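Local coordinates for aminopeptidase C (Lactobacillus rhamnosus, PDB 4K7C), which acts as a cysteine peptidase of the papain-like clan and probably removes residues one after another from the amino ends of peptides, at residues 261-266 and 409-414; 315-320 and 366-371; 329-334 and 396-401. One frame throughout, in Å; residues are numbered along the deposited sequence. Where two conformers were deposited one is given.

All three contacts are buried pairings of strands in one peptidase C1-like chain. The centres of interactions 1 and 2 lie about 12 and 10 Å from the centre of the chain, that of interaction 3 about 17 Å. Strands 408-414 and 315-319 are neighbours, so interactions 1 and 2 meet directly, with Q410 and Y409 facing G318. Interaction 2 also touches interaction 3, where the methyl of M366 packs on L332. Interactions 1 and 3 do not touch. Interactions 1 and 2 are antiparallel; the first packs mainly aliphatic side chains, the second a phenylalanine ring. Interaction 3 is parallel, and adds a glycine under a ring and a polar helix cap.

Interaction 1: residues 261-266 and 409-414; sequences QSIINA and YQVVIS
The contact is an antiparallel strand pair in the beta region of a papain-like peptidase fold, next to a classic beta bulge in which Y409 and Q410 both face G318. The short pieces 261-264 and 409-414 run at 151° to each other. Q261 with I413 and I263 with V411 are the hydrogen-bonded pairs. They supply four backbone bonds. The one from I263 N to V411 O is 2.8 Å long and lies nearly along the C=O axis. A fifth bond joins N265 N to Y409 O at 2.9 Å. Its donor sits 35° above the carbonyl plane, where the first strand is ending.

Q261, I263, V411 and I413 share one face. I263 crosses I413 obliquely, and its CD1 lies 3.7 Å from I413 CB. Nearer the backbone, I263 CB meets V411 CG2 at 4.0 Å. F301 and L304 of helix 298-310 also pack on I263.

I264 and Q410 lie side by side on the other face and point the same way. I264 CG1 takes the crowded position between backbone N and carbonyl carbon (chi1 63°). This leaves the CG2 branch to meet Q410 CG at 3.5 Å. H293 packs on both residues, and its ND1 bonds S262 OG. The Q261 chain bends at chi2, so that NE2 folds back to S262 O at 2.9 Å.

N265 is held at both ends of its amide, by L296 O and K351 NZ. N265 O meets the edge of the Y409 ring and has no polar partner in the model. The strand pair is therefore joined mainly by backbone bonds and aliphatic packing, while the polar ends of Q261, S262, N265 and Y409 bond within their own strand or to residues outside the pair, Y409 OH to S360 OG.

Interaction 2: residues 315-320 and 366-371; sequences VWFGSD and MVLTGV
The F317 ring has the L368 methyl CD2 over one face, 3.7 Å from the ring centroid. This is a CH-pi contact, displaced toward the rim. The backbone carbon V367 C lies at the ring edge, in its plane. L368 crosses F317 at about a right angle, and L368 CG comes within 3.4 Å of F317 CD1. The second flat group, W316, leaves from the opposite face of the strand. It meets the ring of W142 edge-to-face, and its NE1 bonds W71 O.

F317 CG sits between the backbone N and the carbonyl carbon (chi1 81°). From there the ring reaches across to residues 366-368. M366, a selenomethionine in this crystal, runs alongside it, with CB 3.6 Å from F317 CE1. Its chain bends at chi3 (-72°). The methyl CE then touches both F317 CZ, at 3.8 Å, and S319 OG, at 3.6 Å.

Strands 315-319 and 364-374 form an antiparallel pair in the beta region of the papain-like fold. Three residue pairs bridge them. V315 with L368 and F317 with M366 are hydrogen-bonded; W316 with V367 is not. The bond from F317 N to M366 O is 2.9 Å long and nearly straight, at 174°. Its return partner, M366 N to F317 O, is also 2.9 Å and comes almost along the C=O axis. V315 CB packs on L368 CD1 beside the ring. A74 of helix 70-87 covers W316 and V367, while V383 of strand 377-384 touches F317 and M366.

Interaction 3: residues 329-334 and 396-401; sequences LGILDT and YFVASD
D333 OD1 is gripped by two firm hydrogen bonds, from S400 OG and from N335 N. S400 OG lies 2.8 Å from D333 OD1 and comes in 52° out of the carboxylate plane. The other carboxylate oxygen, OD2, bonds S44 OG. D333 CG is anti to the backbone N, which carries the carboxylate across to S400. S400 is the N-cap of helix 401-407. Its OG gives its proton to D333 and receives the backbone N-H of W403.

Behind this cap, strands 331-332 and 396-400 pair in parallel. V398 N bonds G330 O at 2.9 Å, and V398 O takes L332 N at 2.8 Å. The third rung is S400 N to L332 O, also 2.8 Å. All three lie nearly along the C=O axes.

At the other end, the F397 ring lies flat against G330. G330 CA stands over the ring centre, 3.4 Å from the centroid and 5° off the normal. G330 also begins a G1 beta bulge, in which it and I331 face D326. Its phi is positive (70°), and a CB here would clash with F397 CD1. L332 CD2 reaches the edge of the same ring, 4.0 Å from F397 CD2. W387 also meets the F397 ring. An alanine in place of F397 would probably leave G330 CA without its aromatic cover and L332 CD2 without its edge contact.

The contact thus has a polar cap at one end and a glycine-ring fit at the other. The negative D333 probably strengthens the S400 hydroxyl as an acceptor for the helix start.

Interaction 1: residues 261-266 and 409-414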
loop_
_atom_site.group_PDB
_atom_site.type_symbol
_atom_site.label_atom_id
_atom_site.label_comp_id
_atom_site.label_asym_id
_atom_site.label_seq_id
_atom_site.Cartn_x
_atom_site.Cartn_y
_atom_site.Cartn_z
ATOM N N GLN A 261 -24.347 -8.233 -40.063
ATOM C CA GLN A 261 -23.261 -8.329 -41.007
ATOM C C GLN A 261 -21.988 -7.625 -40.439
ATOM O O GLN A 261 -22.029 -6.470 -40.062
ATOM C CB GLN A 261 -23.680 -7.717 -42.313
ATOM C CG GLN A 261 -22.651 -7.745 -43.421
ATOM C CD GLN A 261 -22.266 -9.132 -43.788
ATOM O OE1 GLN A 261 -23.128 -9.967 -44.150
ATOM N NE2 GLN A 261 -21.010 -9.407 -43.767
ATOM N N SER A 262 -20.902 -8.353 -40.517
ATOM C CA SER A 262 -19.574 -7.828 -40.261
ATOM C C SER A 262 -19.182 -6.984 -41.448
ATOM O O SER A 262 -19.166 -7.471 -42.570
ATOM C CB SER A 262 -18.585 -8.921 -40.002
ATOM O OG SER A 262 -17.270 -8.346 -39.867
ATOM N N ILE A 263 -18.887 -5.733 -41.175
ATOM C CA ILE A 263 -18.428 -4.755 -42.177
ATOM C C ILE A 263 -17.012 -4.368 -41.844
ATOM O O ILE A 263 -16.724 -4.103 -40.650
ATOM C CB ILE A 263 -19.401 -3.592 -42.170
ATOM C CG1 ILE A 263 -20.778 -4.156 -42.682
ATOM C CG2 ILE A 263 -18.946 -2.507 -43.108
ATOM C CD1 ILE A 263 -21.875 -3.201 -42.565
ATOM N N ILE A 264 -16.144 -4.364 -42.864
ATOM C CA ILE A 264 -14.737 -3.924 -42.649
ATOM C C ILE A 264 -14.447 -2.728 -43.502
ATOM O O ILE A 264 -15.205 -2.435 -44.439
ATOM C CB ILE A 264 -13.710 -5.045 -42.875
ATOM C CG1 ILE A 264 -13.686 -5.582 -44.317
ATOM C CG2 ILE A 264 -13.937 -6.125 -41.869
ATOM C CD1 ILE A 264 -12.611 -6.600 -44.658
ATOM N N ASN A 265 -13.348 -2.017 -43.169
ATOM C CA ASN A 265 -12.813 -0.962 -44.005
ATOM C C ASN A 265 -11.327 -1.229 -44.084
ATOM O O ASN A 265 -10.569 -0.843 -43.169
ATOM C CB ASN A 265 -13.063 0.409 -43.423
ATOM C CG ASN A 265 -12.426 1.478 -44.222
ATOM O OD1 ASN A 265 -11.578 2.228 -43.746
ATOM N ND2 ASN A 265 -12.854 1.583 -45.502
ATOM N N ALA A 266 -10.919 -1.936 -45.128
ATOM C CA ALA A 266 -9.564 -2.292 -45.346
ATOM C C ALA A 266 -9.201 -1.778 -46.782
ATOM O O ALA A 266 -9.519 -2.436 -47.794
ATOM C CB ALA A 266 -9.430 -3.745 -45.195
ATOM N N TYR A 409 -11.390 -0.783 -37.964
ATOM C CA TYR A 409 -11.409 -1.667 -39.100
ATOM C C TYR A 409 -12.704 -2.460 -39.291
ATOM O O TYR A 409 -12.913 -2.917 -40.408
ATOM C CB TYR A 409 -10.290 -2.646 -39.068
ATOM C CG TYR A 409 -8.891 -1.989 -39.022
ATOM C CD1 TYR A 409 -8.318 -1.532 -40.158
ATOM C CD2 TYR A 409 -8.167 -1.893 -37.825
ATOM C CE1 TYR A 409 -7.084 -0.900 -40.182
ATOM C CE2 TYR A 409 -6.880 -1.314 -37.853
ATOM C CZ TYR A 409 -6.342 -0.830 -39.037
ATOM O OH TYR A 409 -5.091 -0.248 -39.058
ATOM N N GLN A 410 -13.542 -2.559 -38.259
ATOM C CA GLN A 410 -14.739 -3.382 -38.343
ATOM C C GLN A 410 -15.871 -2.842 -37.502
ATOM O O GLN A 410 -15.636 -2.335 -36.405
ATOM C CB GLN A 410 -14.430 -4.748 -37.789
ATOM C CG GLN A 410 -13.386 -5.549 -38.490
ATOM C CD GLN A 410 -13.331 -6.906 -37.863
ATOM O OE1 GLN A 410 -12.567 -7.816 -38.279
ATOM N NE2 GLN A 410 -14.123 -7.047 -36.815
ATOM N N VAL A 411 -17.091 -2.932 -38.042
ATOM C CA VAL A 411 -18.310 -2.666 -37.278
ATOM C C VAL A 411 -19.302 -3.805 -37.670
ATOM O O VAL A 411 -19.157 -4.393 -38.743
ATOM C CB VAL A 411 -19.015 -1.332 -37.557
ATOM C CG1 VAL A 411 -18.282 -0.179 -36.880
ATOM C CG2 VAL A 411 -19.151 -1.063 -39.048
ATOM N N VAL A 412 -20.149 -4.182 -36.730
ATOM C CA VAL A 412 -21.197 -5.132 -36.991
ATOM C C VAL A 412 -22.511 -4.378 -37.059
ATOM O O VAL A 412 -22.959 -3.720 -36.106
ATOM C CB VAL A 412 -21.228 -6.280 -35.977
ATOM C CG1 VAL A 412 -22.387 -7.215 -36.230
ATOM C CG2 VAL A 412 -19.950 -7.058 -35.994
ATOM N N ILE A 413 -23.147 -4.430 -38.248
ATOM C CA ILE A 413 -24.373 -3.691 -38.532
ATOM C C ILE A 413 -25.583 -4.622 -38.853
ATOM O O ILE A 413 -25.358 -5.621 -39.540
ATOM C CB ILE A 413 -24.119 -2.732 -39.703
ATOM C CG1 ILE A 413 -22.967 -1.716 -39.299
ATOM C CG2 ILE A 413 -25.351 -1.993 -40.072
ATOM C CD1 ILE A 413 -23.343 -0.757 -38.229
ATOM N N SER A 414 -26.778 -4.288 -38.348
ATOM C CA SER A 414 -28.003 -5.021 -38.761
ATOM C C SER A 414 -28.260 -4.743 -40.221
ATOM O O SER A 414 -28.247 -3.601 -40.671
ATOM C CB SER A 414 -29.279 -4.746 -37.993
ATOM O OG SER A 414 -29.083 -4.660 -36.637
#

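Interaction 2: residues 315-320 and 366-371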
loop_
_atom_site.group_PDB
_atom_site.type_symbol
_atom_site.label_atom_id
_atom_site.label_comp_id
_atom_site.label_asym_id
_atom_site.label_seq_id
_atom_site.Cartn_x
_atom_site.Cartn_y
_atom_site.Cartn_z
ATOM N N VAL A 315 -23.104 -0.642 -31.191
ATOM C CA VAL A 315 -22.437 -1.210 -32.341
ATOM C C VAL A 315 -21.095 -1.865 -31.957
ATOM O O VAL A 315 -20.166 -1.142 -31.522
ATOM C CB VAL A 315 -22.172 -0.111 -33.428
ATOM C CG1 VAL A 315 -21.474 -0.650 -34.637
ATOM C CG2 VAL A 315 -23.450 0.619 -33.892
ATOM N N TRP A 316 -20.966 -3.175 -32.111
ATOM C CA TRP A 316 -19.723 -3.854 -31.884
ATOM C C TRP A 316 -18.729 -3.391 -32.956
ATOM O O TRP A 316 -19.092 -3.248 -34.151
ATOM C CB TRP A 316 -19.918 -5.357 -32.012
ATOM C CG TRP A 316 -18.841 -6.298 -31.697
ATOM C CD1 TRP A 316 -18.745 -7.095 -30.633
ATOM C CD2 TRP A 316 -17.734 -6.721 -32.568
ATOM N NE1 TRP A 316 -17.693 -7.918 -30.703
ATOM C CE2 TRP A 316 -17.031 -7.710 -31.874
ATOM C CE3 TRP A 316 -17.203 -6.233 -33.760
ATOM C CZ2 TRP A 316 -15.899 -8.314 -32.371
ATOM C CZ3 TRP A 316 -16.111 -6.877 -34.286
ATOM C CH2 TRP A 316 -15.440 -7.886 -33.604
ATOM N N PHE A 317 -17.518 -3.060 -32.493
ATOM C CA PHE A 317 -16.437 -2.648 -33.409
ATOM C C PHE A 317 -15.068 -3.113 -33.030
ATOM O O PHE A 317 -14.782 -3.298 -31.851
ATOM C CB PHE A 317 -16.426 -1.089 -33.620
ATOM C CG PHE A 317 -15.760 -0.297 -32.539
ATOM C CD1 PHE A 317 -16.418 -0.042 -31.358
ATOM C CD2 PHE A 317 -14.513 0.269 -32.750
ATOM C CE1 PHE A 317 -15.844 0.667 -30.342
ATOM C CE2 PHE A 317 -13.947 1.080 -31.743
ATOM C CZ PHE A 317 -14.629 1.273 -30.543
ATOM N N GLY A 318 -14.242 -3.308 -34.081
ATOM C CA GLY A 318 -12.867 -3.743 -34.011
ATOM C C GLY A 318 -11.903 -2.649 -34.419
ATOM O O GLY A 318 -12.104 -1.975 -35.399
ATOM N N SER A 319 -10.874 -2.447 -33.596
ATOM C CA SER A 319 -9.909 -1.347 -33.795
ATOM C C SER A 319 -8.497 -1.738 -33.318
ATOM O O SER A 319 -8.277 -2.780 -32.659
ATOM C CB SER A 319 -10.353 -0.066 -33.061
ATOM O OG SER A 319 -10.348 -0.204 -31.659
ATOM N N ASP A 320 -7.538 -0.868 -33.613
ATOM C CA ASP A 320 -6.174 -1.049 -33.067
ATOM C C ASP A 320 -6.044 -0.091 -31.903
ATOM O O ASP A 320 -5.596 1.031 -32.067
ATOM C CB ASP A 320 -5.158 -0.763 -34.160
ATOM C CG ASP A 320 -3.749 -1.107 -33.812
ATOM O OD1 ASP A 320 -3.445 -1.359 -32.655
ATOM O OD2 ASP A 320 -2.897 -1.146 -34.761
HETATM N N MSE A 366 -14.594 -3.438 -28.993
HETATM C CA MSE A 366 -15.332 -2.621 -28.035
HETATM C C MSE A 366 -16.705 -2.369 -28.654
HETATM O O MSE A 366 -17.065 -2.951 -29.658
HETATM C CB MSE A 366 -14.548 -1.347 -27.611
HETATM C CG MSE A 366 -13.200 -1.716 -26.973
HETATM SE SE MSE A 366 -12.150 -0.098 -26.515
HETATM C CE MSE A 366 -11.657 0.467 -28.324
ATOM N N VAL A 367 -17.468 -1.451 -28.047
ATOM C CA VAL A 367 -18.806 -1.134 -28.440
ATOM C C VAL A 367 -18.968 0.414 -28.511
ATOM O O VAL A 367 -18.624 1.132 -27.572
ATOM C CB VAL A 367 -19.843 -1.789 -27.449
ATOM C CG1 VAL A 367 -21.276 -1.346 -27.798
ATOM C CG2 VAL A 367 -19.720 -3.264 -27.388
ATOM N N LEU A 368 -19.475 0.881 -29.646
ATOM C CA LEU A 368 -19.974 2.259 -29.775
ATOM C C LEU A 368 -21.324 2.393 -29.125
ATOM O O LEU A 368 -22.254 1.629 -29.460
ATOM C CB LEU A 368 -20.087 2.691 -31.264
ATOM C CG LEU A 368 -18.787 2.366 -32.032
ATOM C CD1 LEU A 368 -19.043 2.534 -33.494
ATOM C CD2 LEU A 368 -17.616 3.312 -31.675
ATOM N N THR A 369 -21.418 3.372 -28.243
ATOM C CA THR A 369 -22.660 3.678 -27.483
ATOM C C THR A 369 -23.122 5.118 -27.576
ATOM O O THR A 369 -24.064 5.509 -26.932
ATOM C CB THR A 369 -22.581 3.232 -26.013
ATOM O OG1 THR A 369 -21.721 4.128 -25.280
ATOM C CG2 THR A 369 -22.087 1.716 -25.883
ATOM N N GLY A 370 -22.537 5.855 -28.504
ATOM C CA GLY A 370 -22.829 7.289 -28.646
ATOM C C GLY A 370 -21.939 7.848 -29.737
ATOM O O GLY A 370 -20.942 7.221 -30.147
ATOM N N VAL A 371 -22.372 9.001 -30.237
ATOM C CA VAL A 371 -21.664 9.791 -31.269
ATOM C C VAL A 371 -22.104 11.201 -31.148
ATOM O O VAL A 371 -23.278 11.439 -30.899
ATOM C CB VAL A 371 -21.849 9.202 -32.727
ATOM C CG1 VAL A 371 -23.305 9.314 -33.212
ATOM C CG2 VAL A 371 -20.806 9.803 -33.652
#

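Interaction 3: residues 329-334 and 396-401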
loop_
_atom_site.group_PDB
_atom_site.type_symbol
_atom_site.label_atom_id
_atom_site.label_comp_id
_atom_site.label_asym_id
_atom_site.label_seq_id
_atom_site.Cartn_x
_atom_site.Cartn_y
_atom_site.Cartn_z
ATOM N N LEU A 329 -6.628 7.399 -19.412
ATOM C CA LEU A 329 -7.645 8.442 -19.486
ATOM C C LEU A 329 -8.761 8.008 -20.445
ATOM O O LEU A 329 -9.798 8.580 -20.421
ATOM C CB LEU A 329 -7.088 9.765 -19.893
ATOM C CG LEU A 329 -6.126 10.307 -18.875
ATOM C CD1 LEU A 329 -5.581 11.655 -19.360
ATOM C CD2 LEU A 329 -6.765 10.444 -17.468
ATOM N N GLY A 330 -8.469 7.018 -21.278
ATOM C CA GLY A 330 -9.429 6.544 -22.318
ATOM C C GLY A 330 -9.702 7.460 -23.468
ATOM O O GLY A 330 -10.802 7.522 -23.937
ATOM N N ILE A 331 -8.641 8.075 -23.970
ATOM C CA ILE A 331 -8.760 8.957 -25.090
ATOM C C ILE A 331 -8.049 8.313 -26.289
ATOM O O ILE A 331 -6.827 7.972 -26.226
ATOM C CB ILE A 331 -8.084 10.316 -24.752
ATOM C CG1 ILE A 331 -8.780 11.039 -23.623
ATOM C CG2 ILE A 331 -8.084 11.197 -26.006
ATOM C CD1 ILE A 331 -8.067 12.243 -23.055
ATOM N N LEU A 332 -8.818 8.143 -27.373
ATOM C CA LEU A 332 -8.340 7.581 -28.596
ATOM C C LEU A 332 -8.427 8.742 -29.614
ATOM O O LEU A 332 -9.508 9.061 -30.105
ATOM C CB LEU A 332 -9.250 6.419 -29.014
ATOM C CG LEU A 332 -9.586 5.314 -28.010
ATOM C CD1 LEU A 332 -10.451 4.150 -28.535
ATOM C CD2 LEU A 332 -8.321 4.756 -27.443
ATOM N N ASP A 333 -7.323 9.405 -29.903
ATOM C CA ASP A 333 -7.362 10.607 -30.699
ATOM C C ASP A 333 -5.976 10.678 -31.354
ATOM O O ASP A 333 -4.921 10.536 -30.693
ATOM C CB ASP A 333 -7.692 11.892 -29.857
ATOM C CG ASP A 333 -7.819 13.173 -30.692
ATOM O OD1 ASP A 333 -7.749 13.112 -31.984
ATOM O OD2 ASP A 333 -7.941 14.247 -30.016
ATOM N N THR A 334 -5.994 10.858 -32.685
ATOM C CA THR A 334 -4.784 11.131 -33.449
ATOM C C THR A 334 -3.997 12.337 -32.867
ATOM O O THR A 334 -2.816 12.406 -33.075
ATOM C CB THR A 334 -5.105 11.407 -34.909
ATOM O OG1 THR A 334 -6.072 12.435 -34.973
ATOM C CG2 THR A 334 -5.605 10.187 -35.594
ATOM N N TYR A 396 -15.664 3.946 -19.772
ATOM C CA TYR A 396 -15.950 4.396 -21.121
ATOM C C TYR A 396 -14.820 5.259 -21.695
ATOM O O TYR A 396 -14.184 6.088 -20.988
ATOM C CB TYR A 396 -17.248 5.181 -21.139
ATOM C CG TYR A 396 -18.500 4.303 -20.954
ATOM C CD1 TYR A 396 -19.159 3.829 -22.062
ATOM C CD2 TYR A 396 -18.953 3.890 -19.672
ATOM C CE1 TYR A 396 -20.264 3.008 -21.927
ATOM C CE2 TYR A 396 -20.016 3.086 -19.514
ATOM C CZ TYR A 396 -20.710 2.636 -20.641
ATOM O OH TYR A 396 -21.810 1.800 -20.469
ATOM N N PHE A 397 -14.571 5.038 -22.966
ATOM C CA PHE A 397 -13.488 5.708 -23.708
ATOM C C PHE A 397 -14.179 6.702 -24.688
ATOM O O PHE A 397 -15.411 6.663 -24.848
ATOM C CB PHE A 397 -12.659 4.670 -24.433
ATOM C CG PHE A 397 -11.543 4.035 -23.623
ATOM C CD1 PHE A 397 -11.658 3.787 -22.300
ATOM C CD2 PHE A 397 -10.409 3.588 -24.278
ATOM C CE1 PHE A 397 -10.633 3.184 -21.580
ATOM C CE2 PHE A 397 -9.390 3.014 -23.577
ATOM C CZ PHE A 397 -9.505 2.824 -22.223
ATOM N N VAL A 398 -13.381 7.561 -25.318
ATOM C CA VAL A 398 -13.862 8.486 -26.317
ATOM C C VAL A 398 -12.878 8.411 -27.473
ATOM O O VAL A 398 -11.618 8.386 -27.250
ATOM C CB VAL A 398 -14.074 9.869 -25.759
ATOM C CG1 VAL A 398 -12.843 10.335 -25.011
ATOM C CG2 VAL A 398 -14.430 10.843 -26.881
ATOM N N ALA A 399 -13.396 8.355 -28.730
ATOM C CA ALA A 399 -12.544 8.226 -29.907
ATOM C C ALA A 399 -12.873 9.389 -30.814
ATOM O O ALA A 399 -14.085 9.665 -31.055
ATOM C CB ALA A 399 -12.803 6.959 -30.670
ATOM N N SER A 400 -11.841 10.115 -31.261
ATOM C CA SER A 400 -12.070 11.207 -32.166
ATOM C C SER A 400 -12.473 10.618 -33.544
ATOM O O SER A 400 -12.147 9.475 -33.885
ATOM C CB SER A 400 -10.824 12.146 -32.337
ATOM O OG SER A 400 -9.794 11.495 -33.039
ATOM N N ASP A 401 -13.161 11.440 -34.344
ATOM C CA ASP A 401 -13.535 10.999 -35.675
ATOM C C ASP A 401 -12.268 10.739 -36.522
ATOM O O ASP A 401 -12.198 9.774 -37.294
ATOM C CB ASP A 401 -14.463 12.014 -36.335
ATOM C CG ASP A 401 -15.195 11.376 -37.487
ATOM O OD1 ASP A 401 -15.779 10.340 -37.209
ATOM O OD2 ASP A 401 -15.069 11.845 -38.654
#